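Local atomic coordinates of alginate lyase (Chitinophaga sp. MD30, PDB entry 6KCW), a protein that cleaves the polysaccharide alginate, most likely by beta-elimination, as a calcium-containing lyase of polysaccharide lyase family 36. Residues G69-L74 against Y168-T173; F84-G89 against W120-A125; F96-G101 against R204-M209. All coordinates share one frame; numbering follows the deposited sequence.

Contact 1 of 3, residues G69-L74 against Y168-T173; sequences GTEYEL and YIKSNT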
loop_
_atom_site.group_PDB
_atom_site.type_symbol
_atom_site.label_atom_id
_atom_site.label_comp_id
_atom_site.label_asym_id
_atom_site.label_seq_id
_atom_site.Cartn_x
_atom_site.Cartn_y
_atom_site.Cartn_z
ATOM N N GLY A 69 -16.191 -6.543 0.885
ATOM C CA GLY A 69 -17.007 -5.672 1.707
ATOM C C GLY A 69 -17.000 -4.265 1.155
ATOM O O GLY A 69 -16.275 -3.946 0.211
ATOM N N THR A 70 -17.825 -3.420 1.783
ATOM C CA THR A 70 -17.961 -2.010 1.437
ATOM C C THR A 70 -17.178 -1.080 2.352
ATOM O O THR A 70 -16.961 0.077 1.973
ATOM C CB THR A 70 -19.436 -1.590 1.474
ATOM O OG1 THR A 70 -19.980 -1.864 2.773
ATOM C CG2 THR A 70 -20.225 -2.361 0.435
ATOM N N GLU A 71 -16.760 -1.551 3.536
ATOM C CA GLU A 71 -16.031 -0.743 4.510
ATOM C C GLU A 71 -14.885 -1.534 5.109
ATOM O O GLU A 71 -15.098 -2.599 5.699
ATOM C CB GLU A 71 -16.928 -0.263 5.645
ATOM C CG GLU A 71 -17.596 1.038 5.354
ATOM C CD GLU A 71 -19.029 0.834 4.981
ATOM O OE1 GLU A 71 -19.747 1.848 4.845
ATOM O OE2 GLU A 71 -19.443 -0.341 4.842
ATOM N N TYR A 72 -13.682 -0.982 5.002
ATOM C CA TYR A 72 -12.473 -1.672 5.412
ATOM C C TYR A 72 -11.534 -0.672 6.064
ATOM O O TYR A 72 -11.608 0.538 5.826
ATOM C CB TYR A 72 -11.776 -2.368 4.223
ATOM C CG TYR A 72 -11.916 -3.877 4.251
ATOM C CD1 TYR A 72 -11.094 -4.652 5.074
ATOM C CD2 TYR A 72 -12.892 -4.524 3.493
ATOM C CE1 TYR A 72 -11.217 -6.038 5.121
ATOM C CE2 TYR A 72 -13.033 -5.904 3.533
ATOM C CZ TYR A 72 -12.185 -6.659 4.346
ATOM O OH TYR A 72 -12.307 -8.032 4.406
ATOM N N GLU A 73 -10.648 -1.200 6.906
ATOM C CA GLU A 73 -9.597 -0.387 7.482
ATOM C C GLU A 73 -8.399 -1.278 7.719
ATOM O O GLU A 73 -8.521 -2.504 7.763
ATOM C CB GLU A 73 -10.034 0.263 8.797
ATOM C CG GLU A 73 -10.256 -0.766 9.865
ATOM C CD GLU A 73 -10.535 -0.154 11.181
ATOM O OE1 GLU A 73 -10.527 1.092 11.262
ATOM O OE2 GLU A 73 -10.765 -0.923 12.137
ATOM N N LEU A 74 -7.233 -0.657 7.879
ATOM C CA LEU A 74 -6.085 -1.402 8.378
ATOM C C LEU A 74 -5.145 -0.441 9.088
ATOM O O LEU A 74 -5.253 0.782 8.956
ATOM C CB LEU A 74 -5.364 -2.186 7.259
ATOM C CG LEU A 74 -4.899 -1.542 5.950
ATOM C CD1 LEU A 74 -3.598 -0.762 6.136
ATOM C CD2 LEU A 74 -4.713 -2.616 4.897
ATOM N N TYR A 168 -8.433 3.862 5.774
ATOM C CA TYR A 168 -9.865 3.591 5.804
ATOM C C TYR A 168 -10.421 3.808 4.408
ATOM O O TYR A 168 -10.117 4.824 3.772
ATOM C CB TYR A 168 -10.596 4.507 6.794
ATOM C CG TYR A 168 -12.109 4.416 6.719
ATOM C CD1 TYR A 168 -12.754 3.201 6.887
ATOM C CD2 TYR A 168 -12.892 5.548 6.510
ATOM C CE1 TYR A 168 -14.130 3.102 6.837
ATOM C CE2 TYR A 168 -14.282 5.461 6.452
ATOM C CZ TYR A 168 -14.891 4.228 6.623
ATOM O OH TYR A 168 -16.262 4.104 6.563
ATOM N N ILE A 169 -11.244 2.871 3.942
ATOM C CA ILE A 169 -11.798 2.909 2.591
ATOM C C ILE A 169 -13.269 2.519 2.652
ATOM O O ILE A 169 -13.668 1.650 3.435
ATOM C CB ILE A 169 -11.012 1.987 1.632
ATOM C CG1 ILE A 169 -11.476 2.176 0.190
ATOM C CG2 ILE A 169 -11.178 0.534 2.020
ATOM C CD1 ILE A 169 -10.727 1.347 -0.751
ATOM N N LYS A 170 -14.080 3.187 1.840
ATOM C CA LYS A 170 -15.508 2.910 1.757
ATOM C C LYS A 170 -15.918 2.938 0.294
ATOM O O LYS A 170 -15.607 3.898 -0.418
ATOM C CB LYS A 170 -16.301 3.934 2.566
ATOM C CG LYS A 170 -17.806 3.777 2.546
ATOM C CD LYS A 170 -18.415 5.083 3.036
ATOM C CE LYS A 170 -19.683 4.860 3.836
ATOM N NZ LYS A 170 -20.897 4.919 2.989
ATOM N N SER A 171 -16.593 1.880 -0.154
ATOM C CA SER A 171 -17.142 1.845 -1.503
ATOM C C SER A 171 -18.118 2.994 -1.739
ATOM O O SER A 171 -18.802 3.462 -0.820
ATOM C CB SER A 171 -17.863 0.523 -1.744
ATOM O OG SER A 171 -17.056 -0.553 -1.339
ATOM N N ASN A 172 -18.189 3.440 -2.995
ATOM C CA ASN A 172 -19.261 4.325 -3.410
ATOM C C ASN A 172 -20.399 3.458 -3.938
ATOM O O ASN A 172 -20.302 2.229 -3.966
ATOM C CB ASN A 172 -18.759 5.355 -4.423
ATOM C CG ASN A 172 -18.570 4.775 -5.835
ATOM O OD1 ASN A 172 -17.554 4.132 -6.134
ATOM N ND2 ASN A 172 -19.539 5.024 -6.709
ATOM N N THR A 173 -21.513 4.088 -4.301
ATOM C CA THR A 173 -22.637 3.404 -4.926
ATOM C C THR A 173 -22.953 4.077 -6.255
ATOM O O THR A 173 -22.935 5.307 -6.349
ATOM C CB THR A 173 -23.895 3.448 -4.053
ATOM O OG1 THR A 173 -24.362 4.799 -3.985
ATOM C CG2 THR A 173 -23.618 2.975 -2.662
#
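Thr70 O accepts a hydrogen bond from Ser171 N at 2.8 Å, the shortest across the contact. The CA-H of Lys170 adds a weaker contact, with Lys170 CA 3.2 Å from Thr70 O. Tyr72 and Ile169 form a hydrogen-bonded antiparallel pair. Ile169 N donates to Tyr72 O at 3.0 Å, and Tyr72 N donates to Ile169 O. Tyr168 CD1 also lies 3.1 Å from Tyr72 O.

Glu71, Tyr168 and Lys170 share one face of the sheet. Tyr168 CG is anti to its backbone N (chi1 171°), and the side chain lies beside that of Glu71. The ring and the carboxylate are nearly parallel, 16° apart, and Tyr168 OH is 3.6 Å from Glu71 CG. Glu71 OE1 touches Lys170 CE at 3.2 Å, while its salt bridge to Lys170 NZ is long. Thr70 OG1 meets Glu71 OE2 from above the carboxylate plane at 2.6 Å. Arg241 forms a salt bridge to OE2.

On the other face Tyr72 CB packs on Ile169 CG2 at 3.7 Å, and both side chains touch Ile206 of the facing sheet. On the other side of 69-74, Thr70 and Glu71 both face Arg241 of strand 228-241, a classic beta bulge in a concanavalin-like beta sandwich.

Contact 2 of 3, residues F84-G89 against W120-A125; sequences FDWSRG and WYQTDA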
loop_
_atom_site.group_PDB
_atom_site.type_symbol
_atom_site.label_atom_id
_atom_site.label_comp_id
_atom_site.label_asym_id
_atom_site.label_seq_id
_atom_site.Cartn_x
_atom_site.Cartn_y
_atom_site.Cartn_z
ATOM N N PHE A 84 18.506 3.847 4.053
ATOM C CA PHE A 84 17.632 3.656 2.909
ATOM C C PHE A 84 17.954 4.693 1.839
ATOM O O PHE A 84 18.222 5.859 2.140
ATOM C CB PHE A 84 16.174 3.757 3.346
ATOM C CG PHE A 84 15.198 3.379 2.277
ATOM C CD1 PHE A 84 14.803 2.064 2.124
ATOM C CD2 PHE A 84 14.674 4.344 1.423
ATOM C CE1 PHE A 84 13.905 1.708 1.141
ATOM C CE2 PHE A 84 13.772 3.999 0.443
ATOM C CZ PHE A 84 13.384 2.676 0.297
ATOM N N ASP A 85 17.961 4.265 0.586
ATOM C CA ASP A 85 18.243 5.167 -0.528
ATOM C C ASP A 85 16.904 5.616 -1.092
ATOM O O ASP A 85 16.233 4.865 -1.808
ATOM C CB ASP A 85 19.116 4.492 -1.585
ATOM C CG ASP A 85 19.449 5.418 -2.755
ATOM O OD1 ASP A 85 19.255 6.656 -2.636
ATOM O OD2 ASP A 85 19.903 4.902 -3.801
ATOM N N TRP A 86 16.523 6.853 -0.768
ATOM C CA TRP A 86 15.222 7.369 -1.183
ATOM C C TRP A 86 14.999 7.185 -2.676
ATOM O O TRP A 86 13.946 6.703 -3.104
ATOM C CB TRP A 86 15.105 8.849 -0.830
ATOM C CG TRP A 86 15.087 9.188 0.625
ATOM C CD1 TRP A 86 15.856 10.123 1.246
ATOM C CD2 TRP A 86 14.224 8.643 1.632
ATOM N NE1 TRP A 86 15.536 10.192 2.570
ATOM C CE2 TRP A 86 14.537 9.292 2.838
ATOM C CE3 TRP A 86 13.217 7.670 1.630
ATOM C CZ2 TRP A 86 13.882 8.999 4.038
ATOM C CZ3 TRP A 86 12.573 7.375 2.816
ATOM C CH2 TRP A 86 12.908 8.037 4.006
ATOM N N SER A 87 15.991 7.568 -3.479
ATOM C CA SER A 87 15.917 7.550 -4.947
ATOM C C SER A 87 14.693 8.370 -5.364
ATOM O O SER A 87 14.500 9.470 -4.828
ATOM C CB SER A 87 15.953 6.117 -5.445
ATOM O OG SER A 87 15.874 6.110 -6.840
ATOM N N ARG A 88 13.859 7.895 -6.297
ATOM C CA ARG A 88 12.719 8.704 -6.728
ATOM C C ARG A 88 11.472 8.435 -5.898
ATOM O O ARG A 88 10.713 9.366 -5.612
ATOM C CB ARG A 88 12.417 8.479 -8.214
ATOM C CG ARG A 88 11.152 9.180 -8.731
ATOM C CD ARG A 88 11.426 10.667 -8.995
ATOM N NE ARG A 88 10.375 11.282 -9.764
ATOM C CZ ARG A 88 10.011 12.549 -9.621
ATOM N NH1 ARG A 88 10.595 13.312 -8.707
ATOM N NH2 ARG A 88 9.036 13.066 -10.378
ATOM N N GLY A 89 11.251 7.195 -5.483
ATOM C CA GLY A 89 10.110 6.846 -4.670
ATOM C C GLY A 89 9.595 5.482 -5.054
ATOM O O GLY A 89 10.208 4.760 -5.833
ATOM N N TRP A 120 6.203 6.642 -0.925
ATOM C CA TRP A 120 7.156 7.686 -0.592
ATOM C C TRP A 120 7.646 8.301 -1.902
ATOM O O TRP A 120 7.512 7.707 -2.976
ATOM C CB TRP A 120 8.310 7.146 0.264
ATOM C CG TRP A 120 9.423 6.551 -0.505
ATOM C CD1 TRP A 120 10.551 7.186 -0.930
ATOM C CD2 TRP A 120 9.535 5.192 -0.941
ATOM N NE1 TRP A 120 11.358 6.309 -1.617
ATOM C CE2 TRP A 120 10.755 5.078 -1.641
ATOM C CE3 TRP A 120 8.718 4.063 -0.820
ATOM C CZ2 TRP A 120 11.183 3.876 -2.209
ATOM C CZ3 TRP A 120 9.144 2.870 -1.382
ATOM C CH2 TRP A 120 10.368 2.787 -2.066
ATOM N N TYR A 121 8.160 9.527 -1.818
ATOM C CA TYR A 121 8.415 10.294 -3.030
ATOM C C TYR A 121 9.449 11.374 -2.743
ATOM O O TYR A 121 9.408 12.008 -1.683
ATOM C CB TYR A 121 7.115 10.921 -3.553
ATOM C CG TYR A 121 7.200 11.560 -4.935
ATOM C CD1 TYR A 121 7.147 10.788 -6.086
ATOM C CD2 TYR A 121 7.277 12.944 -5.084
ATOM C CE1 TYR A 121 7.206 11.371 -7.343
ATOM C CE2 TYR A 121 7.333 13.536 -6.339
ATOM C CZ TYR A 121 7.302 12.742 -7.462
ATOM O OH TYR A 121 7.357 13.323 -8.708
ATOM N N GLN A 122 10.362 11.585 -3.699
ATOM C CA GLN A 122 11.389 12.615 -3.589
ATOM C C GLN A 122 11.267 13.605 -4.740
ATOM O O GLN A 122 11.245 13.213 -5.918
ATOM C CB GLN A 122 12.802 12.021 -3.556
ATOM C CG GLN A 122 13.879 13.101 -3.607
ATOM C CD GLN A 122 15.194 12.668 -3.011
ATOM O OE1 GLN A 122 15.908 13.475 -2.420
ATOM N NE2 GLN A 122 15.528 11.390 -3.157
ATOM N N THR A 123 11.188 14.885 -4.389
ATOM C CA THR A 123 11.063 15.951 -5.370
ATOM C C THR A 123 12.419 16.279 -5.969
ATOM O O THR A 123 13.456 16.092 -5.333
ATOM C CB THR A 123 10.498 17.216 -4.721
ATOM O OG1 THR A 123 11.391 17.655 -3.680
ATOM C CG2 THR A 123 9.121 16.948 -4.135
ATOM N N ASP A 124 12.397 16.815 -7.194
ATOM C CA ASP A 124 13.624 17.354 -7.766
ATOM C C ASP A 124 14.305 18.311 -6.781
ATOM O O ASP A 124 15.541 18.366 -6.713
ATOM C CB ASP A 124 13.323 18.042 -9.112
ATOM C CG ASP A 124 12.978 17.041 -10.259
ATOM O OD1 ASP A 124 13.068 15.807 -10.063
ATOM O OD2 ASP A 124 12.624 17.494 -11.380
ATOM N N ALA A 125 13.517 18.998 -5.945
ATOM C CA ALA A 125 14.006 19.965 -4.963
ATOM C C ALA A 125 14.538 19.340 -3.674
ATOM O O ALA A 125 15.015 20.083 -2.803
ATOM C CB ALA A 125 12.897 20.958 -4.612
#
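Trp120 and Phe84 are brought together by their first torsions. Trp120 CG lies between the backbone N and the carbonyl carbon (chi1 85°), while Phe84 CG is anti to its backbone N (chi1 -172°). The two side chains reach toward each other. The edge of Phe84 meets one face of the indole, with the ring planes at 81°. Phe84 CZ is 3.5 Å from Trp120 CZ2. The opposite face of the indole is covered by Gly89. Gly89 CA stands 3.6 Å from the centroid of the five-membered ring, a CH-pi contact. Trp86 meets the same indole obliquely, with CE3 3.7 Å from Trp120 CD1.

The indole is also fixed in its own plane. Trp120 NE1 donates to a lone pair of Trp86 O at 3.0 Å, and the bond is nearly straight. Trp86 O has a second, weak donor in Arg215 NH1. Phe84, Trp86 and Trp120 form an aromatic cluster, and Phe80 joins it edge-to-face. This cluster packs the loop before strand 89-92 against the end of strand 113-122. Gly89 and Tyr121 form an antiparallel non-hydrogen-bonded pair where strand 89-92 begins and strand 113-122 nears its end.

Next to this pair, Gln122 N bonds to Arg88 O at 3.0 Å. The extended Gln122 side chain reaches the loop, and NE2 donates to Ser87 O at 2.7 Å, nearly in the amide plane. Arg88 and Tyr121 lie side by side, the phenol end over one face of the guanidinium. The modelled spacing there is too tight to interpret. Arg88 NH1 makes a weak bond to Gln122 O at 2.9 Å. Asp124 OD1 is 3.8 Å from Arg88 NH1 and well out of the guanidinium plane, a long ion pair through charge alone.

Contact 3 of 3, residues F96-G101 against R204-M209; sequences FSIGEG and RLIKNM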
loop_
_atom_site.group_PDB
_atom_site.type_symbol
_atom_site.label_atom_id
_atom_site.label_comp_id
_atom_site.label_asym_id
_atom_site.label_seq_id
_atom_site.Cartn_x
_atom_site.Cartn_y
_atom_site.Cartn_z
ATOM N N PHE A 96 -5.676 -1.093 -0.260
ATOM C CA PHE A 96 -6.860 -1.825 -0.684
ATOM C C PHE A 96 -7.075 -1.623 -2.169
ATOM O O PHE A 96 -6.597 -0.650 -2.760
ATOM C CB PHE A 96 -8.114 -1.376 0.081
ATOM C CG PHE A 96 -8.068 -1.688 1.557
ATOM C CD1 PHE A 96 -8.315 -2.976 2.013
ATOM C CD2 PHE A 96 -7.783 -0.697 2.486
ATOM C CE1 PHE A 96 -8.275 -3.269 3.372
ATOM C CE2 PHE A 96 -7.750 -0.981 3.848
ATOM C CZ PHE A 96 -8.002 -2.267 4.291
ATOM N N SER A 97 -7.817 -2.559 -2.763
ATOM C CA SER A 97 -8.188 -2.503 -4.165
ATOM C C SER A 97 -9.669 -2.813 -4.320
ATOM O O SER A 97 -10.140 -3.859 -3.869
ATOM C CB SER A 97 -7.399 -3.508 -4.977
ATOM O OG SER A 97 -7.959 -4.772 -4.710
ATOM N N ILE A 98 -10.381 -1.933 -5.012
ATOM C CA ILE A 98 -11.798 -2.105 -5.312
ATOM C C ILE A 98 -11.944 -2.561 -6.757
ATOM O O ILE A 98 -11.208 -2.104 -7.640
ATOM C CB ILE A 98 -12.565 -0.793 -5.049
ATOM C CG1 ILE A 98 -12.672 -0.549 -3.544
ATOM C CG2 ILE A 98 -13.937 -0.819 -5.691
ATOM C CD1 ILE A 98 -13.413 0.727 -3.180
ATOM N N GLY A 99 -12.879 -3.487 -6.994
ATOM C CA GLY A 99 -13.175 -3.954 -8.344
ATOM C C GLY A 99 -11.976 -4.550 -9.056
ATOM O O GLY A 99 -11.277 -5.426 -8.535
ATOM N N GLU A 100 -11.740 -4.076 -10.283
ATOM C CA GLU A 100 -10.592 -4.498 -11.085
ATOM C C GLU A 100 -9.262 -4.037 -10.488
ATOM O O GLU A 100 -8.209 -4.393 -11.026
ATOM C CB GLU A 100 -10.738 -3.981 -12.537
ATOM C CG GLU A 100 -11.609 -4.862 -13.464
ATOM C CD GLU A 100 -11.841 -4.284 -14.883
ATOM O OE1 GLU A 100 -12.864 -4.674 -15.492
ATOM O OE2 GLU A 100 -11.034 -3.457 -15.397
ATOM N N GLY A 101 -9.284 -3.251 -9.405
ATOM C CA GLY A 101 -8.071 -2.787 -8.743
ATOM C C GLY A 101 -7.114 -1.989 -9.613
ATOM O O GLY A 101 -5.933 -2.328 -9.712
ATOM N N ARG A 204 -17.926 -2.598 -7.262
ATOM C CA ARG A 204 -17.815 -1.561 -6.235
ATOM C C ARG A 204 -17.164 -2.037 -4.947
ATOM O O ARG A 204 -16.791 -1.195 -4.126
ATOM C CB ARG A 204 -19.193 -0.998 -5.896
ATOM C CG ARG A 204 -20.181 -2.064 -5.477
ATOM C CD ARG A 204 -21.556 -1.453 -5.309
ATOM N NE ARG A 204 -21.528 -0.547 -4.170
ATOM C CZ ARG A 204 -21.937 -0.867 -2.950
ATOM N NH1 ARG A 204 -22.442 -2.067 -2.709
ATOM N NH2 ARG A 204 -21.841 0.019 -1.978
ATOM N N LEU A 205 -17.004 -3.344 -4.757
ATOM C CA LEU A 205 -16.583 -3.893 -3.475
ATOM C C LEU A 205 -15.073 -3.835 -3.286
ATOM O O LEU A 205 -14.297 -3.998 -4.229
ATOM C CB LEU A 205 -17.045 -5.343 -3.346
ATOM C CG LEU A 205 -18.566 -5.457 -3.420
ATOM C CD1 LEU A 205 -19.046 -6.866 -3.141
ATOM C CD2 LEU A 205 -19.173 -4.494 -2.444
ATOM N N ILE A 206 -14.660 -3.582 -2.046
ATOM C CA ILE A 206 -13.279 -3.839 -1.664
ATOM C C ILE A 206 -13.047 -5.338 -1.754
ATOM O O ILE A 206 -13.743 -6.131 -1.107
ATOM C CB ILE A 206 -12.981 -3.318 -0.255
ATOM C CG1 ILE A 206 -13.185 -1.809 -0.189
ATOM C CG2 ILE A 206 -11.575 -3.665 0.129
ATOM C CD1 ILE A 206 -14.100 -1.419 0.902
ATOM N N LYS A 207 -12.073 -5.734 -2.562
ATOM C CA LYS A 207 -11.865 -7.137 -2.868
ATOM C C LYS A 207 -10.579 -7.707 -2.294
ATOM O O LYS A 207 -10.558 -8.877 -1.912
ATOM C CB LYS A 207 -11.881 -7.355 -4.385
ATOM C CG LYS A 207 -13.287 -7.406 -4.965
ATOM C CD LYS A 207 -13.256 -7.601 -6.459
ATOM C CE LYS A 207 -14.554 -8.244 -6.937
ATOM N NZ LYS A 207 -15.773 -7.496 -6.477
ATOM N N ASN A 208 -9.503 -6.930 -2.222
ATOM C CA ASN A 208 -8.317 -7.489 -1.612
ATOM C C ASN A 208 -7.438 -6.386 -1.042
ATOM O O ASN A 208 -7.584 -5.205 -1.366
ATOM C CB ASN A 208 -7.562 -8.415 -2.596
ATOM C CG ASN A 208 -7.034 -7.717 -3.831
ATOM O OD1 ASN A 208 -6.418 -6.654 -3.754
ATOM N ND2 ASN A 208 -7.224 -8.353 -4.981
ATOM N N MET A 209 -6.554 -6.800 -0.135
ATOM C CA MET A 209 -5.579 -5.919 0.487
ATOM C C MET A 209 -4.265 -5.974 -0.295
ATOM O O MET A 209 -3.759 -7.060 -0.605
ATOM C CB MET A 209 -5.369 -6.318 1.952
ATOM C CG MET A 209 -4.277 -5.538 2.644
ATOM S SD MET A 209 -3.886 -6.112 4.304
ATOM C CE MET A 209 -3.214 -7.737 3.990
#
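Ile206 touches both Phe96 and Ile98 and crosses their side chains obliquely. Its CG2 branch touches Phe96 CD1 at 3.8 Å. Its CG1 branch meets Ile98 CG1 at 3.6 Å. Ile98 CG2, anti to the backbone N, rests on Arg204 O at 3.3 Å. Met209 is on the same face, but its thioether runs off from the Phe96 ring, which it meets through CA and CB. This apolar face packs on Ile169 of the facing sheet, and the Phe96 ring meets that of Tyr72.

The other face is polar. Ser97 OG sits between its backbone N and carbonyl carbon (chi1 76°) and donates to Asn208 OD1 at 2.6 Å. The hydroxyl stands above the plane of the amide, 64° out of it.

Backbone bonds hold the strands on both sides of a shift in register. Ser97 N donates to Asn208 O at 3.0 Å, and Lys207 N to Ser97 O. Beyond the shift, Gly99 N bonds to Leu205 O at 3.1 Å. A type II' turn from Ile98 to Gly101 then ends the strand. Lys207 and Asn208 both face Ser97, which is a classic beta bulge between antiparallel strands of a beta sandwich.

Overall arrangement
Contacts 1 and 3 are buried neighbours, with centres about 9 Å apart. Contact 1 pairs strands of one sheet and contact 3 strands of the other. Their apolar faces meet between the sheets, and polar bonds such as Asn172 O to Arg204 NE join their loops. Contact 1 pairs regularly, whereas the pairing of contact 3 is shifted by a classic bulge. On their other faces contact 1 carries charged groups, contact 3 a serine-asparagine bond. Contact 2 lies on the opposite side of the chain's centre and is partly buried. It joins a loop to a strand end through aromatic rings and side-chain bonds to backbone carbonyls. Strand 113-122 of contact 2 adjoins strand 94-99 of contact 3 in one sheet.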